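Local coordinates for protein dehydroascorbate reductase (Chlamydomonas reinhardtii, PDB 5XFT) that probably catalyses the glutathione-dependent reduction of dehydroascorbate to ascorbate, as a member of the DHAR family within the glutathione S-transferase superfamily, at residues 5-10 with 25-30; 59-64 with 76-81. One frame throughout, in Å; residues are numbered along the deposited sequence.

Contact 1 of 2, residues 5-10 with 25-30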
loop_
_atom_site.group_PDB
_atom_site.type_symbol
_atom_site.label_atom_id
_atom_site.label_comp_id
_atom_site.label_asym_id
_atom_site.label_seq_id
_atom_site.Cartn_x
_atom_site.Cartn_y
_atom_site.Cartn_z
ATOM N N THR A 5 -9.051 13.148 11.993
ATOM C CA THR A 5 -9.625 12.365 10.911
ATOM C C THR A 5 -9.732 10.891 11.300
ATOM O O THR A 5 -8.808 10.317 11.886
ATOM C CB THR A 5 -8.770 12.526 9.654
ATOM O OG1 THR A 5 -8.857 13.882 9.200
ATOM C CG2 THR A 5 -9.232 11.589 8.552
ATOM N N THR A 6 -10.871 10.282 10.972
ATOM C CA THR A 6 -11.049 8.843 11.127
ATOM C C THR A 6 -10.717 8.132 9.819
ATOM O O THR A 6 -11.184 8.534 8.750
ATOM C CB THR A 6 -12.483 8.507 11.537
ATOM O OG1 THR A 6 -12.862 9.321 12.647
ATOM C CG2 THR A 6 -12.595 7.031 11.930
ATOM N N ILE A 7 -9.936 7.070 9.910
ATOM C CA ILE A 7 -9.575 6.262 8.756
ATOM C C ILE A 7 -10.097 4.856 9.018
ATOM O O ILE A 7 -9.549 4.119 9.844
ATOM C CB ILE A 7 -8.067 6.267 8.492
ATOM C CG1 ILE A 7 -7.551 7.704 8.455
ATOM C CG2 ILE A 7 -7.762 5.608 7.153
ATOM C CD1 ILE A 7 -6.058 7.797 8.153
ATOM N N TYR A 8 -11.180 4.494 8.339
ATOM C CA TYR A 8 -11.726 3.145 8.383
ATOM C C TYR A 8 -10.907 2.261 7.458
ATOM O O TYR A 8 -10.841 2.510 6.240
ATOM C CB TYR A 8 -13.192 3.140 7.976
ATOM C CG TYR A 8 -14.039 4.064 8.807
ATOM C CD1 TYR A 8 -14.744 3.594 9.902
ATOM C CD2 TYR A 8 -14.137 5.410 8.494
ATOM C CE1 TYR A 8 -15.518 4.441 10.664
ATOM C CE2 TYR A 8 -14.899 6.265 9.251
ATOM C CZ TYR A 8 -15.588 5.779 10.336
ATOM O OH TYR A 8 -16.364 6.635 11.090
ATOM N N VAL A 9 -10.276 1.242 8.051
ATOM C CA VAL A 9 -9.371 0.334 7.366
ATOM C C VAL A 9 -9.775 -1.094 7.699
ATOM O O VAL A 9 -10.624 -1.339 8.555
ATOM C CB VAL A 9 -7.898 0.577 7.754
ATOM C CG1 VAL A 9 -7.451 1.965 7.334
ATOM C CG2 VAL A 9 -7.713 0.383 9.250
ATOM N N LYS A 10 -9.148 -2.046 7.007
ATOM C CA LYS A 10 -9.401 -3.451 7.285
ATOM C C LYS A 10 -8.665 -3.853 8.560
ATOM O O LYS A 10 -7.452 -3.650 8.678
ATOM C CB LYS A 10 -8.963 -4.316 6.109
ATOM C CG LYS A 10 -8.933 -5.805 6.433
ATOM C CD LYS A 10 -8.108 -6.599 5.432
ATOM C CE LYS A 10 -8.211 -8.092 5.700
ATOM N NZ LYS A 10 -8.886 -8.853 4.614
ATOM N N HIS A 25 -3.312 0.664 3.476
ATOM C CA HIS A 25 -1.907 0.900 3.782
ATOM C C HIS A 25 -1.399 2.157 3.088
ATOM O O HIS A 25 -0.627 2.926 3.671
ATOM C CB HIS A 25 -1.072 -0.320 3.386
ATOM C CG HIS A 25 0.278 -0.366 4.031
ATOM N ND1 HIS A 25 1.217 -1.323 3.720
ATOM C CD2 HIS A 25 0.844 0.423 4.974
ATOM C CE1 HIS A 25 2.308 -1.120 4.437
ATOM N NE2 HIS A 25 2.109 -0.065 5.206
ATOM N N ARG A 26 -1.843 2.398 1.852
ATOM C CA ARG A 26 -1.384 3.577 1.123
ATOM C C ARG A 26 -1.886 4.858 1.781
ATOM O O ARG A 26 -1.119 5.812 1.982
ATOM C CB ARG A 26 -1.833 3.510 -0.339
ATOM C CG ARG A 26 -1.884 4.887 -1.010
ATOM C CD ARG A 26 -2.687 4.886 -2.326
ATOM N NE ARG A 26 -2.155 5.863 -3.263
ATOM C CZ ARG A 26 -2.772 6.173 -4.399
ATOM N NH1 ARG A 26 -3.911 5.562 -4.710
ATOM N NH2 ARG A 26 -2.266 7.063 -5.241
ATOM N N VAL A 27 -3.169 4.894 2.149
ATOM C CA VAL A 27 -3.682 6.078 2.838
ATOM C C VAL A 27 -2.947 6.304 4.157
ATOM O O VAL A 27 -2.527 7.428 4.467
ATOM C CB VAL A 27 -5.200 5.952 3.043
ATOM C CG1 VAL A 27 -5.704 7.048 3.963
ATOM C CG2 VAL A 27 -5.897 6.014 1.701
ATOM N N LEU A 28 -2.759 5.237 4.943
ATOM C CA LEU A 28 -2.071 5.347 6.227
ATOM C C LEU A 28 -0.652 5.873 6.064
ATOM O O LEU A 28 -0.210 6.750 6.820
ATOM C CB LEU A 28 -2.041 3.988 6.921
ATOM C CG LEU A 28 -3.370 3.342 7.282
ATOM C CD1 LEU A 28 -3.120 1.967 7.835
ATOM C CD2 LEU A 28 -4.073 4.201 8.289
ATOM N N LEU A 29 0.092 5.322 5.100
ATOM C CA LEU A 29 1.437 5.825 4.838
ATOM C C LEU A 29 1.404 7.285 4.411
ATOM O O LEU A 29 2.287 8.065 4.778
ATOM C CB LEU A 29 2.136 4.971 3.778
ATOM C CG LEU A 29 2.581 3.565 4.189
ATOM C CD1 LEU A 29 3.115 2.794 3.025
ATOM C CD2 LEU A 29 3.622 3.648 5.276
ATOM N N ALA A 30 0.384 7.681 3.644
ATOM C CA ALA A 30 0.258 9.088 3.269
ATOM C C ALA A 30 0.091 9.980 4.496
ATOM O O ALA A 30 0.729 11.033 4.596
ATOM C CB ALA A 30 -0.913 9.272 2.308
#
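Ile7 and Val9 of the first strand lie against Val27 and Leu28 of the helix that follows it, inside the thioredoxin-like N-terminal domain of a glutathione S-transferase fold. With strand 38-43 parallel to strand 5-12, helix 22-33 forms the connection of a beta-alpha-beta crossover. Strand 5-9 and helix 25-30 run nearly antiparallel, at 154°, with their axes 9.7 Å apart at closest approach. The tight part is buried, wholly apolar, and centred on Ile7. Its CB points at the helix, and with CG2 anti to the backbone N this methyl is carried to both partners. Ile7 CG2 stands 4.1 Å from Val27 CG1, the two side chains sliding past each other in opposite directions. Leu28 leaves the helix along its flank, and its end bends back across Ile7. The Val9 end is looser: one methyl meets Leu28 tip to tip, and the Val9 side chain also touches Met40 and Tyr42 of strand 38-43. Toward solvent, the partly exposed Tyr8 ring sits edge-to-face with Trp51, and the partly exposed Arg26 is hydrogen-bonded through NH1 to Ser75. Leu28 CD2 is shared by three methyls: Ile7 CG2 and Ile7 CD1, each 4.1 Å away, and Val9 CG1 at 4.2 Å.

Contact 2 of 2, residues 59-64 with 76-81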
loop_
_atom_site.group_PDB
_atom_site.type_symbol
_atom_site.label_atom_id
_atom_site.label_comp_id
_atom_site.label_asym_id
_atom_site.label_seq_id
_atom_site.Cartn_x
_atom_site.Cartn_y
_atom_site.Cartn_z
ATOM N N LYS A 59 -16.345 -0.986 0.786
ATOM C CA LYS A 59 -14.902 -1.008 0.658
ATOM C C LYS A 59 -14.247 -0.060 1.650
ATOM O O LYS A 59 -14.863 0.873 2.184
ATOM C CB LYS A 59 -14.479 -0.634 -0.768
ATOM C CG LYS A 59 -15.023 -1.577 -1.822
ATOM C CD LYS A 59 -14.677 -3.015 -1.497
ATOM C CE LYS A 59 -14.960 -3.910 -2.673
ATOM N NZ LYS A 59 -16.383 -3.825 -3.096
ATOM N N VAL A 60 -12.971 -0.332 1.878
ATOM C CA VAL A 60 -12.096 0.509 2.665
ATOM C C VAL A 60 -10.902 0.725 1.748
ATOM O O VAL A 60 -10.670 -0.082 0.853
ATOM C CB VAL A 60 -11.727 -0.161 4.001
ATOM C CG1 VAL A 60 -12.960 -0.301 4.898
ATOM C CG2 VAL A 60 -11.109 -1.521 3.753
ATOM N N PRO A 61 -10.125 1.798 1.952
ATOM C CA PRO A 61 -10.225 2.814 3.008
ATOM C C PRO A 61 -11.379 3.779 2.835
ATOM O O PRO A 61 -11.812 4.064 1.709
ATOM C CB PRO A 61 -8.919 3.598 2.862
ATOM C CG PRO A 61 -8.501 3.376 1.468
ATOM C CD PRO A 61 -8.909 1.982 1.132
ATOM N N VAL A 62 -11.863 4.295 3.958
ATOM C CA VAL A 62 -12.753 5.446 3.961
ATOM C C VAL A 62 -12.200 6.408 4.999
ATOM O O VAL A 62 -11.655 5.969 6.013
ATOM C CB VAL A 62 -14.217 5.046 4.273
ATOM C CG1 VAL A 62 -15.132 6.254 4.240
ATOM C CG2 VAL A 62 -14.722 3.992 3.286
ATOM N N ILE A 63 -12.278 7.712 4.735
ATOM C CA ILE A 63 -11.914 8.683 5.758
ATOM C C ILE A 63 -13.133 9.524 6.105
ATOM O O ILE A 63 -14.131 9.563 5.383
ATOM C CB ILE A 63 -10.736 9.597 5.367
ATOM C CG1 ILE A 63 -11.156 10.619 4.313
ATOM C CG2 ILE A 63 -9.504 8.796 4.953
ATOM C CD1 ILE A 63 -10.415 11.926 4.471
ATOM N N LYS A 64 -13.030 10.200 7.244
ATOM C CA LYS A 64 -14.109 11.036 7.763
ATOM C C LYS A 64 -13.432 12.106 8.614
ATOM O O LYS A 64 -12.999 11.828 9.737
ATOM C CB LYS A 64 -15.104 10.209 8.567
ATOM C CG LYS A 64 -16.333 10.961 9.042
ATOM C CD LYS A 64 -17.257 11.271 7.891
ATOM C CE LYS A 64 -18.701 11.367 8.355
ATOM N NZ LYS A 64 -18.908 12.476 9.312
ATOM N N ASP A 76 -7.272 6.765 -3.954
ATOM C CA ASP A 76 -6.761 7.757 -4.898
ATOM C C ASP A 76 -7.368 9.129 -4.626
ATOM O O ASP A 76 -6.647 10.125 -4.451
ATOM C CB ASP A 76 -7.052 7.309 -6.333
ATOM C CG ASP A 76 -5.867 7.512 -7.260
ATOM O OD1 ASP A 76 -5.243 8.593 -7.209
ATOM O OD2 ASP A 76 -5.561 6.588 -8.045
ATOM N N VAL A 77 -8.704 9.191 -4.585
ATOM C CA VAL A 77 -9.405 10.415 -4.204
ATOM C C VAL A 77 -8.878 10.938 -2.877
ATOM O O VAL A 77 -8.634 12.142 -2.715
ATOM C CB VAL A 77 -10.923 10.159 -4.138
ATOM C CG1 VAL A 77 -11.651 11.430 -3.745
ATOM C CG2 VAL A 77 -11.434 9.625 -5.469
ATOM N N ILE A 78 -8.662 10.036 -1.917
ATOM C CA ILE A 78 -8.224 10.448 -0.589
ATOM C C ILE A 78 -6.840 11.088 -0.647
ATOM O O ILE A 78 -6.625 12.163 -0.084
ATOM C CB ILE A 78 -8.256 9.257 0.383
ATOM C CG1 ILE A 78 -9.698 8.881 0.710
ATOM C CG2 ILE A 78 -7.475 9.584 1.647
ATOM C CD1 ILE A 78 -9.837 7.504 1.319
ATOM N N VAL A 79 -5.878 10.448 -1.318
ATOM C CA VAL A 79 -4.525 11.004 -1.267
ATOM C C VAL A 79 -4.434 12.298 -2.064
ATOM O O VAL A 79 -3.632 13.182 -1.728
ATOM C CB VAL A 79 -3.468 9.986 -1.737
ATOM C CG1 VAL A 79 -3.448 8.769 -0.812
ATOM C CG2 VAL A 79 -3.695 9.594 -3.194
ATOM N N VAL A 80 -5.247 12.451 -3.114
ATOM C CA VAL A 80 -5.207 13.702 -3.872
ATOM C C VAL A 80 -5.871 14.829 -3.088
ATOM O O VAL A 80 -5.350 15.950 -3.020
ATOM C CB VAL A 80 -5.849 13.508 -5.255
ATOM C CG1 VAL A 80 -5.959 14.837 -5.980
ATOM C CG2 VAL A 80 -5.027 12.528 -6.068
ATOM N N HIS A 81 -7.032 14.553 -2.487
ATOM C CA HIS A 81 -7.642 15.500 -1.556
ATOM C C HIS A 81 -6.670 15.868 -0.442
ATOM O O HIS A 81 -6.573 17.031 -0.031
ATOM C CB HIS A 81 -8.922 14.886 -0.981
ATOM C CG HIS A 81 -9.449 15.592 0.227
ATOM N ND1 HIS A 81 -10.491 16.492 0.167
ATOM C CD2 HIS A 81 -9.086 15.523 1.530
ATOM C CE1 HIS A 81 -10.744 16.952 1.379
ATOM N NE2 HIS A 81 -9.903 16.382 2.225
#
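Ile78 of helix 75-85 plugs against Pro61 and Ile63, where the cis-proline turn of the thioredoxin-like fold enters strand 62-64. Asp76, near the start of helix 75-85, is exposed; its carbonyl O accepts a hydrogen bond from the backbone N of Val80 one turn on. Val77, also exposed, faces away from the 59-64 segment. Ile78 makes all the close contacts from the helix. Its CD1 is nearly anti to CA about the CB-CG1 bond (chi2 163°), which sets it between Pro61 and Ile63. Ile78 CD1 lies 3.9 Å from Ile63 CG2. On the proline side, Ile78 CD1 is 4.0 Å from Pro61 O, a contact that is van der Waals only. Ile78 CG2 adds a second touch, 4.0 Å from Ile63 CG2, as the two isoleucines slide past each other in opposite directions. Ile63 takes the less usual rotamer (chi1 73°), with CG1 between the backbone N and the carbonyl carbon, and thereby presents its CG2 methyl to the helix. His81, one turn after Val77, points its CB back toward the strand, and its NE2 makes a weak hydrogen bond with Glu65 OE2. The helix thus packs on strand 62-64 with Met72 of strand 72-73 beside it, touched by Val77, Ile78 and His81, while helix 22-33 lies on another flank, Val27 meeting Pro61 and Ile78, and Tyr31 meeting Ile63.

From the N terminus, strand 5-12 leads through the short strand 17-18 into helix 22-33, and contact 1 closes this first loop. The chain then runs through strand 38-43 and helix 50-56 before contact 2 closes the hairpin-containing loop from strand 62-64 to helix 75-85. The two follow in series without nesting or crossing, with centres about 8 Å apart. They join in the sheet, where strands 5-12 and 62-64 are antiparallel neighbours: Tyr8 N lies 2.8 Å from Val62 O, a probable hydrogen bond. The helices also meet on one side of the sheet, with Arg26 NH2 3.6 Å from Val79 CG2. Together they tie two helices to one sheet.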